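Local coordinates for protein Exo-1,5-alpha-l-arabinofuranobiosidase (Gibberella zeae, PDB 2YDT) that probably hydrolyses alpha-L-arabinofuranosidic linkages as an exo-acting arabinan-degrading enzyme, with its sugar-binding pocket in a six-bladed beta-propeller, at residues L106-S111 with I121-S126; P244-L249 with H261-S266; W280-G285 with K332-L337. All coordinates share one frame; numbering follows the deposited sequence.

Interaction 1 of 3, residues L106-S111 with I121-S126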
loop_
_atom_site.group_PDB
_atom_site.type_symbol
_atom_site.label_atom_id
_atom_site.label_comp_id
_atom_site.label_asym_id
_atom_site.label_seq_id
_atom_site.Cartn_x
_atom_site.Cartn_y
_atom_site.Cartn_z
ATOM N N LEU A 106 -7.861 -11.090 3.738
ATOM C CA LEU A 106 -6.814 -11.461 2.838
ATOM C C LEU A 106 -5.500 -10.759 3.248
ATOM O O LEU A 106 -5.475 -9.624 3.719
ATOM C CB LEU A 106 -7.147 -11.070 1.409
ATOM C CG LEU A 106 -8.419 -11.637 0.794
ATOM C CD1 LEU A 106 -8.514 -11.276 -0.714
ATOM C CD2 LEU A 106 -8.518 -13.138 1.022
ATOM N N CYS A 107 -4.415 -11.489 3.059
ATOM C CA CYS A 107 -3.054 -10.926 3.113
ATOM C C CYS A 107 -2.396 -11.296 1.806
ATOM O O CYS A 107 -2.178 -12.489 1.526
ATOM C CB CYS A 107 -2.269 -11.498 4.291
ATOM S SG CYS A 107 -0.626 -10.639 4.470
ATOM N N SER A 108 -2.110 -10.305 0.959
ATOM C CA SER A 108 -1.314 -10.524 -0.210
ATOM C C SER A 108 0.090 -10.011 0.050
ATOM O O SER A 108 0.298 -9.230 0.935
ATOM C CB SER A 108 -1.963 -9.820 -1.421
ATOM O OG SER A 108 -1.276 -10.114 -2.618
ATOM N N GLY A 109 1.058 -10.500 -0.697
ATOM C CA GLY A 109 2.447 -10.110 -0.549
ATOM C C GLY A 109 3.302 -10.944 -1.468
ATOM O O GLY A 109 2.779 -11.807 -2.196
ATOM N N SER A 110 4.608 -10.693 -1.444
ATOM C CA SER A 110 5.516 -11.331 -2.362
ATOM C C SER A 110 6.402 -12.360 -1.653
ATOM O O SER A 110 7.124 -12.025 -0.707
ATOM C CB SER A 110 6.344 -10.279 -3.065
ATOM O OG SER A 110 7.115 -10.901 -4.080
ATOM N N SER A 111 6.301 -13.603 -2.133
ATOM C CA SER A 111 7.169 -14.692 -1.704
ATOM C C SER A 111 8.432 -14.663 -2.560
ATOM O O SER A 111 8.345 -14.582 -3.787
ATOM C CB SER A 111 6.395 -16.025 -1.846
ATOM O OG SER A 111 7.225 -17.112 -1.405
ATOM N N ILE A 121 3.800 -12.971 -6.244
ATOM C CA ILE A 121 2.697 -12.388 -5.529
ATOM C C ILE A 121 1.684 -13.507 -5.220
ATOM O O ILE A 121 1.175 -14.167 -6.127
ATOM C CB ILE A 121 2.048 -11.183 -6.287
ATOM C CG1 ILE A 121 3.046 -10.009 -6.342
ATOM C CG2 ILE A 121 0.760 -10.785 -5.600
ATOM C CD1 ILE A 121 2.624 -8.852 -7.294
ATOM N N GLU A 122 1.355 -13.637 -3.923
ATOM C CA GLU A 122 0.486 -14.671 -3.350
ATOM C C GLU A 122 -0.710 -14.034 -2.715
ATOM O O GLU A 122 -0.665 -12.869 -2.318
ATOM C CB GLU A 122 1.217 -15.415 -2.208
ATOM C CG GLU A 122 2.613 -15.960 -2.539
ATOM C CD GLU A 122 2.544 -17.200 -3.386
ATOM O OE1 GLU A 122 1.831 -17.158 -4.404
ATOM O OE2 GLU A 122 3.215 -18.209 -3.051
ATOM N N VAL A 123 -1.799 -14.789 -2.599
ATOM C CA VAL A 123 -2.901 -14.439 -1.693
ATOM C C VAL A 123 -3.071 -15.533 -0.645
ATOM O O VAL A 123 -3.200 -16.700 -1.003
ATOM C CB VAL A 123 -4.253 -14.176 -2.424
ATOM C CG1 VAL A 123 -5.421 -13.933 -1.466
ATOM C CG2 VAL A 123 -4.091 -13.006 -3.374
ATOM N N TYR A 124 -3.100 -15.121 0.620
ATOM C CA TYR A 124 -3.432 -15.954 1.791
ATOM C C TYR A 124 -4.718 -15.393 2.399
ATOM O O TYR A 124 -5.038 -14.197 2.266
ATOM C CB TYR A 124 -2.283 -15.921 2.845
ATOM C CG TYR A 124 -1.147 -16.839 2.488
ATOM C CD1 TYR A 124 -0.267 -16.515 1.471
ATOM C CD2 TYR A 124 -0.992 -18.082 3.114
ATOM C CE1 TYR A 124 0.763 -17.410 1.089
ATOM C CE2 TYR A 124 -0.006 -18.943 2.761
ATOM C CZ TYR A 124 0.877 -18.638 1.760
ATOM O OH TYR A 124 1.857 -19.556 1.394
ATOM N N ALA A 125 -5.472 -16.252 3.081
ATOM C CA ALA A 125 -6.757 -15.861 3.654
ATOM C C ALA A 125 -6.922 -16.372 5.060
ATOM O O ALA A 125 -6.393 -17.425 5.396
ATOM C CB ALA A 125 -7.915 -16.383 2.806
ATOM N N SER A 126 -7.596 -15.575 5.887
ATOM C CA SER A 126 -7.969 -15.950 7.255
ATOM C C SER A 126 -9.488 -15.952 7.372
ATOM O O SER A 126 -10.146 -14.949 7.071
ATOM C CB SER A 126 -7.369 -15.000 8.315
ATOM O OG SER A 126 -7.906 -15.346 9.606
#
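Ser108 holds OG anti to its backbone N (chi1 -175°), which turns the hydroxyl across to the neighbouring strand, where it donates to Glu122 O at 2.8 Å; the buried hydroxyl thus spends its proton on a backbone carbonyl. In Leu106, by contrast, CG sits anti to the carbonyl carbon, beside the backbone N (chi1 -58°); beyond it CD2 meets Ala125 CB at 3.8 Å. The CD1 and CD2 methyls straddle Val123 CG1, each at 4.1 Å, while CD2 alone also reaches Ala125, whose single methyl is short enough to sit beside the leucine. The carbonyl of Glu122 is gripped by more than the serine hydroxyl, since Gly109 N adds a weak bond and Ser108 CA a C-H...O contact. Straighter bonds flank it: Cys107 and Tyr124 exchange two, with Cys107 N 2.9 Å from Tyr124 O, while Glu122 N points at Gly109 O, also 2.9 Å away. Glu122 is paired with Gly109 in the hydrogen-bonded register, and its CG lies against Ser111 CB at 3.8 Å. The glutamate carboxylate goes on to His138 and Asn80, and Tyr124 OH to Thr78 N. Leu106, Ser108, Ile121 and Val123 face the next sheet, meeting residues such as Leu159 and Leu168. This is the antiparallel hairpin of the second and third strands in a four-stranded propeller blade, packed face to face on its neighbour.

Interaction 2 of 3, residues P244-L249 with H261-S266; sequences PVYYRL and HHQIVS
Tyr246 lies against both His261 and Gln263 in an antiparallel hairpin, the two outer strands of a propeller blade, with 262-263 at its edge. Its CB starts over the backbone, 3.6 Å from His262 O, and CG stays close to the same carbonyl. From there one face of the ring covers Gln263, whose CA stands over the ring centre. CD1 lies near that CA (4.0 Å), and CE1 and CZ touch Gln263 CB, each at 3.7 Å, a CH-pi contact. The CD2-CE2 edge meets the face of the His261 imidazole, a T-shaped pair with planes at 70°, and CE2 stands over the centre of that ring. The extended glutamine chain carries its amide on, nearly parallel to the tyrosine plane (7°). At the tip, Tyr246 OH meets a water at 2.7 Å, which also gives a weak bond to Gln263 OE1. A tyrosine fits here because its flat ring offers both an edge and a face and still ends in a polar group.

On the opposite face of the sheet His262 CB sits over the Tyr247 ring, 3.5 Å from CZ, and the Ile264 side chain crosses that of Tyr247 at about a right angle, CG1 meeting CD2. The Tyr247 hydroxyl reaches Gly307 O and Trp312 in the next blade. Arg248 NH1 bonds Phe256 O, while Arg248 NH2 and His261 ND1 both bond Tyr203 OH. Tyr247 and His262 exchange two backbone bonds. Beyond them Ile264 N points almost straight (175°) at Val245 O. Beside that bond, Val245 CG1 lies 3.7 Å from Ile264 CD1.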
loop_
_atom_site.group_PDB
_atom_site.type_symbol
_atom_site.label_atom_id
_atom_site.label_comp_id
_atom_site.label_asym_id
_atom_site.label_seq_id
_atom_site.Cartn_x
_atom_site.Cartn_y
_atom_site.Cartn_z
ATOM N N PRO A 244 7.794 11.775 -8.467
ATOM C CA PRO A 244 6.662 12.578 -8.034
ATOM C C PRO A 244 5.332 11.805 -7.960
ATOM O O PRO A 244 5.122 10.863 -8.724
ATOM C CB PRO A 244 6.594 13.674 -9.115
ATOM C CG PRO A 244 7.165 13.046 -10.306
ATOM C CD PRO A 244 8.303 12.195 -9.780
ATOM N N VAL A 245 4.495 12.154 -6.994
ATOM C CA VAL A 245 3.180 11.527 -6.851
ATOM C C VAL A 245 2.232 12.009 -7.954
ATOM O O VAL A 245 1.980 13.227 -8.101
ATOM C CB VAL A 245 2.584 11.708 -5.460
ATOM C CG1 VAL A 245 1.242 10.948 -5.347
ATOM C CG2 VAL A 245 3.580 11.199 -4.375
ATOM N N TYR A 246 1.709 11.055 -8.728
ATOM C CA TYR A 246 0.714 11.327 -9.771
ATOM C C TYR A 246 -0.541 10.522 -9.480
ATOM O O TYR A 246 -0.547 9.557 -8.703
ATOM C CB TYR A 246 1.235 10.985 -11.169
ATOM C CG TYR A 246 2.013 12.064 -11.880
ATOM C CD1 TYR A 246 3.194 12.567 -11.360
ATOM C CD2 TYR A 246 1.575 12.563 -13.120
ATOM C CE1 TYR A 246 3.921 13.566 -12.038
ATOM C CE2 TYR A 246 2.293 13.551 -13.785
ATOM C CZ TYR A 246 3.466 14.025 -13.245
ATOM O OH TYR A 246 4.207 14.998 -13.925
ATOM N N TYR A 247 -1.634 10.930 -10.114
ATOM C CA TYR A 247 -2.903 10.221 -10.002
ATOM C C TYR A 247 -3.731 10.311 -11.275
ATOM O O TYR A 247 -3.498 11.146 -12.141
ATOM C CB TYR A 247 -3.697 10.705 -8.792
ATOM C CG TYR A 247 -4.218 12.128 -8.866
ATOM C CD1 TYR A 247 -5.510 12.422 -9.348
ATOM C CD2 TYR A 247 -3.383 13.182 -8.536
ATOM C CE1 TYR A 247 -5.977 13.757 -9.369
ATOM C CE2 TYR A 247 -3.814 14.479 -8.592
ATOM C CZ TYR A 247 -5.105 14.754 -9.026
ATOM O OH TYR A 247 -5.505 16.059 -9.042
ATOM N N ARG A 248 -4.686 9.403 -11.375
ATOM C CA ARG A 248 -5.664 9.343 -12.443
ATOM C C ARG A 248 -7.050 9.136 -11.851
ATOM O O ARG A 248 -7.202 8.549 -10.767
ATOM C CB ARG A 248 -5.321 8.208 -13.415
ATOM C CG ARG A 248 -3.988 8.403 -14.126
ATOM C CD ARG A 248 -3.619 7.293 -15.021
ATOM N NE ARG A 248 -2.288 7.492 -15.605
ATOM C CZ ARG A 248 -1.900 7.028 -16.788
ATOM N NH1 ARG A 248 -2.722 6.302 -17.518
ATOM N NH2 ARG A 248 -0.683 7.264 -17.253
ATOM N N LEU A 249 -8.079 9.572 -12.576
ATOM C CA LEU A 249 -9.472 9.419 -12.147
ATOM C C LEU A 249 -10.281 8.626 -13.177
ATOM O O LEU A 249 -10.125 8.836 -14.397
ATOM C CB LEU A 249 -10.123 10.796 -11.966
ATOM C CG LEU A 249 -9.426 11.712 -10.981
ATOM C CD1 LEU A 249 -9.814 13.175 -11.152
ATOM C CD2 LEU A 249 -9.702 11.233 -9.560
ATOM N N HIS A 261 -3.242 11.962 -16.718
ATOM C CA HIS A 261 -2.547 11.942 -15.445
ATOM C C HIS A 261 -2.438 13.347 -14.844
ATOM O O HIS A 261 -2.583 14.364 -15.550
ATOM C CB HIS A 261 -1.174 11.236 -15.538
ATOM C CG HIS A 261 -0.130 11.918 -16.382
ATOM N ND1 HIS A 261 0.992 11.245 -16.823
ATOM C CD2 HIS A 261 -0.036 13.180 -16.893
ATOM C CE1 HIS A 261 1.737 12.069 -17.545
ATOM N NE2 HIS A 261 1.121 13.233 -17.629
ATOM N N HIS A 262 -2.214 13.382 -13.540
ATOM C CA HIS A 262 -2.133 14.627 -12.776
ATOM C C HIS A 262 -1.069 14.524 -11.707
ATOM O O HIS A 262 -1.128 13.622 -10.900
ATOM C CB HIS A 262 -3.441 14.950 -12.106
ATOM C CG HIS A 262 -4.603 15.008 -13.040
ATOM N ND1 HIS A 262 -4.873 16.126 -13.809
ATOM C CD2 HIS A 262 -5.551 14.088 -13.354
ATOM C CE1 HIS A 262 -5.947 15.894 -14.540
ATOM N NE2 HIS A 262 -6.371 14.668 -14.296
ATOM N N GLN A 263 -0.147 15.485 -11.658
ATOM C CA GLN A 263 0.765 15.592 -10.534
ATOM C C GLN A 263 0.076 16.202 -9.338
ATOM O O GLN A 263 -0.726 17.134 -9.499
ATOM C CB GLN A 263 1.952 16.527 -10.899
ATOM C CG GLN A 263 3.028 16.533 -9.850
ATOM C CD GLN A 263 4.196 17.432 -10.240
ATOM O OE1 GLN A 263 4.176 18.049 -11.343
ATOM N NE2 GLN A 263 5.229 17.466 -9.405
ATOM N N ILE A 264 0.383 15.722 -8.134
ATOM C CA ILE A 264 -0.077 16.374 -6.917
ATOM C C ILE A 264 0.871 17.507 -6.589
ATOM O O ILE A 264 2.049 17.292 -6.379
ATOM C CB ILE A 264 -0.145 15.453 -5.673
ATOM C CG1 ILE A 264 -1.169 14.373 -5.894
ATOM C CG2 ILE A 264 -0.532 16.299 -4.407
ATOM C CD1 ILE A 264 -1.412 13.433 -4.657
ATOM N N VAL A 265 0.340 18.734 -6.563
ATOM C CA VAL A 265 1.103 19.924 -6.135
ATOM C C VAL A 265 0.178 20.676 -5.192
ATOM O O VAL A 265 -0.945 20.996 -5.574
ATOM C CB VAL A 265 1.495 20.818 -7.336
ATOM C CG1 VAL A 265 2.323 22.053 -6.873
ATOM C CG2 VAL A 265 2.318 20.064 -8.393
ATOM N N SER A 266 0.598 20.928 -3.945
ATOM C CA SER A 266 -0.287 21.628 -2.998
ATOM C C SER A 266 -0.281 23.132 -3.328
ATOM O O SER A 266 0.548 23.575 -4.122
ATOM C CB SER A 266 0.097 21.385 -1.526
ATOM O OG SER A 266 1.381 21.873 -1.227
HETATM O O HOH W 1 6.356 15.920 -12.662
#

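Interaction 3 of 3, residues W280-G285 with K332-L337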
loop_
_atom_site.group_PDB
_atom_site.type_symbol
_atom_site.label_atom_id
_atom_site.label_comp_id
_atom_site.label_asym_id
_atom_site.label_seq_id
_atom_site.Cartn_x
_atom_site.Cartn_y
_atom_site.Cartn_z
ATOM N N TRP A 280 -9.933 7.621 1.061
ATOM C CA TRP A 280 -10.999 8.618 1.052
ATOM C C TRP A 280 -11.844 8.390 2.298
ATOM O O TRP A 280 -12.172 7.251 2.666
ATOM C CB TRP A 280 -11.865 8.520 -0.212
ATOM C CG TRP A 280 -13.079 9.459 -0.188
ATOM C CD1 TRP A 280 -13.086 10.750 -0.562
ATOM C CD2 TRP A 280 -14.383 9.163 0.299
ATOM N NE1 TRP A 280 -14.357 11.292 -0.388
ATOM C CE2 TRP A 280 -15.161 10.346 0.166
ATOM C CE3 TRP A 280 -14.973 8.033 0.836
ATOM C CZ2 TRP A 280 -16.523 10.393 0.518
ATOM C CZ3 TRP A 280 -16.334 8.092 1.219
ATOM C CH2 TRP A 280 -17.077 9.272 1.048
ATOM N N THR A 281 -12.246 9.515 2.898
ATOM C CA THR A 281 -13.181 9.495 4.017
ATOM C C THR A 281 -14.385 10.398 3.699
ATOM O O THR A 281 -14.194 11.413 3.046
ATOM C CB THR A 281 -12.505 9.990 5.324
ATOM O OG1 THR A 281 -13.530 10.176 6.304
ATOM C CG2 THR A 281 -11.693 11.269 5.146
ATOM N N PRO A 282 -15.576 10.033 4.201
ATOM C CA PRO A 282 -16.762 10.916 4.075
ATOM C C PRO A 282 -16.651 12.226 4.861
ATOM O O PRO A 282 -17.442 13.163 4.600
ATOM C CB PRO A 282 -17.923 10.079 4.624
ATOM C CG PRO A 282 -17.394 8.838 5.076
ATOM C CD PRO A 282 -15.922 8.744 4.813
ATOM N N TYR A 283 -15.682 12.332 5.774
ATOM C CA TYR A 283 -15.465 13.580 6.515
ATOM C C TYR A 283 -15.283 14.769 5.558
ATOM O O TYR A 283 -14.584 14.679 4.554
ATOM C CB TYR A 283 -14.247 13.487 7.452
ATOM C CG TYR A 283 -13.906 14.853 8.028
ATOM C CD1 TYR A 283 -14.598 15.324 9.136
ATOM C CD2 TYR A 283 -12.970 15.696 7.415
ATOM C CE1 TYR A 283 -14.351 16.598 9.634
ATOM C CE2 TYR A 283 -12.721 16.970 7.908
ATOM C CZ TYR A 283 -13.418 17.398 9.026
ATOM O OH TYR A 283 -13.199 18.662 9.543
ATOM N N GLY A 284 -15.912 15.902 5.887
ATOM C CA GLY A 284 -15.549 17.172 5.297
ATOM C C GLY A 284 -16.550 17.761 4.331
ATOM O O GLY A 284 -16.235 18.693 3.627
ATOM N N GLY A 285 -17.737 17.198 4.247
ATOM C CA GLY A 285 -18.722 17.722 3.292
ATOM C C GLY A 285 -19.120 16.695 2.258
ATOM O O GLY A 285 -18.753 15.516 2.336
ATOM N N LYS A 332 -16.614 4.126 11.992
ATOM C CA LYS A 332 -17.557 4.742 12.935
ATOM C C LYS A 332 -17.276 6.184 13.213
ATOM O O LYS A 332 -18.090 6.854 13.849
ATOM C CB LYS A 332 -17.556 3.971 14.253
ATOM C CG LYS A 332 -17.849 2.505 14.016
ATOM C CD LYS A 332 -18.941 1.934 14.866
ATOM C CE LYS A 332 -18.454 1.712 16.297
ATOM N NZ LYS A 332 -19.341 0.762 17.063
ATOM N N ASP A 333 -16.127 6.679 12.776
ATOM C CA ASP A 333 -15.830 8.106 12.919
ATOM C C ASP A 333 -14.903 8.540 11.810
ATOM O O ASP A 333 -13.681 8.506 11.941
ATOM C CB ASP A 333 -15.261 8.456 14.296
ATOM C CG ASP A 333 -15.168 9.992 14.515
ATOM O OD1 ASP A 333 -15.327 10.776 13.534
ATOM O OD2 ASP A 333 -14.941 10.419 15.680
ATOM N N PRO A 334 -15.480 8.968 10.703
ATOM C CA PRO A 334 -14.749 9.403 9.523
ATOM C C PRO A 334 -13.757 10.559 9.757
ATOM O O PRO A 334 -12.905 10.798 8.918
ATOM C CB PRO A 334 -15.862 9.860 8.591
ATOM C CG PRO A 334 -17.047 9.075 9.008
ATOM C CD PRO A 334 -16.940 8.962 10.468
ATOM N N ASP A 335 -13.882 11.287 10.872
ATOM C CA ASP A 335 -12.914 12.333 11.231
ATOM C C ASP A 335 -11.566 11.738 11.664
ATOM O O ASP A 335 -10.558 12.392 11.547
ATOM C CB ASP A 335 -13.496 13.167 12.383
ATOM C CG ASP A 335 -12.763 14.463 12.625
ATOM O OD1 ASP A 335 -12.020 14.978 11.773
ATOM O OD2 ASP A 335 -12.975 15.028 13.726
ATOM N N LEU A 336 -11.564 10.502 12.129
ATOM C CA LEU A 336 -10.329 9.880 12.641
ATOM C C LEU A 336 -9.504 9.290 11.489
ATOM O O LEU A 336 -10.054 8.596 10.596
ATOM C CB LEU A 336 -10.651 8.778 13.645
ATOM C CG LEU A 336 -11.237 9.226 14.998
ATOM C CD1 LEU A 336 -11.598 7.964 15.861
ATOM C CD2 LEU A 336 -10.276 10.169 15.689
ATOM N N LEU A 337 -8.202 9.530 11.541
ATOM C CA LEU A 337 -7.283 9.037 10.527
ATOM C C LEU A 337 -6.070 8.407 11.218
ATOM O O LEU A 337 -5.373 9.078 11.976
ATOM C CB LEU A 337 -6.833 10.174 9.622
ATOM C CG LEU A 337 -5.796 9.836 8.528
ATOM C CD1 LEU A 337 -6.454 9.083 7.330
ATOM C CD2 LEU A 337 -5.099 11.096 8.032
#
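Tyr283 and Asp335 lie side by side and point the same way, ring and carboxylate only 14° from parallel. Asp335 OD1 comes nearest, placed over one face of the ring toward the rim, 3.6 Å from Tyr283 CE1. The other carboxylate oxygen, OD2, is held by a salt bridge with Arg360 and a hydrogen bond with Ser362 OG. Next to this pair, the two prolines meet at about a right angle, with Pro282 CD 3.9 Å from Pro334 CB, so two rigid rings pack turn against turn. The turn after strand 277-281, at the start of one propeller blade, here meets the turn that leads into strand 336-341 of the closing blade, whose sheet also holds the N-terminal strand 11-17. Thr281 supplies the polar link: with OG1 anti to its backbone N (chi1 169°), the hydroxyl donates to Pro334 O at 2.8 Å, approaching the carbonyl from well off its axis (C=O...OG1 117°). The same OG1 accepts from Tyr283 N at 3.1 Å, closing an ST turn, so threonine serves both turns at once. Tyr283 CB also comes to 3.3 Å from Pro334 O. Pro334 suits the second place of a type I beta turn, whose closing bond runs from Leu336 N to Asp333 O at 2.9 Å, while Asp333 OD1 takes Asp335 N in an Asx turn.

In the fold
The three contacts lie in series along the chain; none nests in or crosses another, and none touches another. Interaction 1 comes first and closes a loop of nine residues inside the blade running from strand 87-92 to strand 134-142. Interaction 2 closes one of eleven residues on the outer part of the blade that begins at strand 209-217, on the opposite side of the chain's centre, about 29 Å from interaction 1 between centres. Interaction 3 spans 46 residues, a much longer loop, and unlike the others joins two blades: the one starting at 277-281 and the closing one, where strand 11-17 completes the sheet. Its centre lies about 22 Å from that of interaction 2.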